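Side-chain contact in cellulosomal scaffoldin adaptor protein B (Acetivibrio cellulolyticus, PDB 4UYP), which serves as an adaptor scaffoldin of the cellulosome, whose calcium-binding dockerin domain docks onto a cohesin of the anchoring scaffoldin ScaC in a type I interaction: residues 14-17 / 18-21. The protein carries 2 engineered substitutions. Residues are numbered along the deposited sequence; the frame is centred on the assembly and turned at random. Where two conformers were deposited one is given.
Sequences RSID and AVLI. Engineered in segment 14-17: Ser15 (natural residue Ile), Ile16 (natural residue Asn). With CA (calcium ion), chain L.
Ile16 and Val19 meet on the outer face of the first turn of helix 15-26, where CD1 of Ile16 lies 4.0 Å from CB of Val19 and the two side chains run obliquely across each other. Ile16 is an engineered residue; its CG1 stands anti to the backbone N (chi1 -161°), and chi2 of 68° then bends the end of the chain back toward the next turn. The side chain of Leu20 lies close over the same residue's backbone, its CG 3.4 Å from Ile16 O, while that oxygen accepts a hydrogen bond from Leu20 N at 2.9 Å. On the inner side, CG1 of Ile21 comes to 3.5 Å from Asp17 O, and Ile21 N donates a hydrogen bond to this same carbonyl oxygen. Ala18 and Ile21 also pack on helix 51-61 through Val57, joining the two calcium-binding halves of the dockerin.

Asp17 shows how an EF-hand-like loop hands over to its helix. With CG beside the backbone N and anti to the carbonyl carbon (chi1 -68°), its carboxylate turns back over the loop and grips calcium with both oxygens, OD1 at 2.6 Å and OD2 at 2.4 Å. OD2 of Asp17 also accepts a hydrogen bond from Arg14 N at 2.8 Å on its anti lone pair. Asp6, Asp8, Asn10 and the Ser12 carbonyl supply further ligands, and a water completes the shell.

Metal and amide together thus fix the carboxylate's rotation, and calcium, and more weakly Arg14 N, would be expected to draw charge from the carboxylate. Because Asp17 also belongs to the helix through its backbone, the chemistry is consistent with calcium binding being coupled to the placement of the helix's first turn.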
# COMPACT_ATOMS: atom_id res chain seq x y z
N ARG B 14 -11.50 27.08 -6.12
CA ARG B 14 -12.94 26.82 -6.03
C ARG B 14 -13.15 25.53 -5.27
O ARG B 14 -12.26 24.74 -5.10
CB ARG B 14 -13.56 26.63 -7.41
CG ARG B 14 -13.24 27.76 -8.36
CD ARG B 14 -13.93 28.97 -7.77
NE ARG B 14 -15.32 29.13 -8.09
CZ ARG B 14 -15.86 29.36 -9.33
NH1 ARG B 14 -15.05 29.52 -10.40
NH2 ARG B 14 -17.22 29.45 -9.53
N SER B 15 -14.40 25.32 -4.90
CA SER B 15 -14.74 24.08 -4.12
C SER B 15 -14.24 22.82 -4.77
O SER B 15 -13.76 21.83 -4.13
CB SER B 15 -16.23 23.98 -3.89
OG SER B 15 -16.64 25.02 -3.01
N ILE B 16 -14.41 22.77 -6.11
CA ILE B 16 -14.06 21.54 -6.84
C ILE B 16 -12.58 21.22 -6.73
O ILE B 16 -12.17 20.07 -6.79
CB ILE B 16 -14.56 21.59 -8.29
CG1 ILE B 16 -14.63 20.18 -8.95
CG2 ILE B 16 -13.68 22.52 -9.14
CD1 ILE B 16 -15.73 19.27 -8.32
N ASP B 17 -11.71 22.27 -6.63
CA ASP B 17 -10.27 22.00 -6.46
C ASP B 17 -10.02 21.11 -5.25
O ASP B 17 -9.16 20.27 -5.32
CB ASP B 17 -9.49 23.36 -6.38
CG ASP B 17 -9.49 24.15 -7.71
OD1 ASP B 17 -9.05 23.64 -8.77
OD2 ASP B 17 -9.90 25.35 -7.69
N ALA B 18 -10.74 21.35 -4.15
CA ALA B 18 -10.47 20.55 -2.95
C ALA B 18 -11.00 19.14 -3.18
O ALA B 18 -10.46 18.19 -2.62
CB ALA B 18 -11.20 21.20 -1.73
N VAL B 19 -12.13 19.00 -3.93
CA VAL B 19 -12.61 17.65 -4.29
C VAL B 19 -11.57 16.88 -5.09
O VAL B 19 -11.33 15.67 -4.86
CB VAL B 19 -13.89 17.77 -5.05
CG1 VAL B 19 -14.37 16.35 -5.45
CG2 VAL B 19 -15.03 18.40 -4.22
N LEU B 20 -10.89 17.55 -6.04
CA LEU B 20 -9.87 16.90 -6.82
C LEU B 20 -8.71 16.44 -6.00
O LEU B 20 -8.16 15.33 -6.20
CB LEU B 20 -9.37 17.78 -7.96
CG LEU B 20 -10.47 18.07 -8.96
CD1 LEU B 20 -10.01 19.15 -9.97
CD2 LEU B 20 -10.65 16.79 -9.82
N ILE B 21 -8.26 17.24 -4.99
CA ILE B 21 -7.20 16.79 -4.13
C ILE B 21 -7.69 15.55 -3.35
O ILE B 21 -6.90 14.58 -3.20
CB ILE B 21 -6.80 17.89 -3.14
CG1 ILE B 21 -6.22 19.09 -3.92
CG2 ILE B 21 -5.73 17.39 -2.21
CD1 ILE B 21 -5.89 20.31 -3.02
CA CA L . -9.61 25.83 -10.01
O HOH W 1 -11.89 25.05 -10.19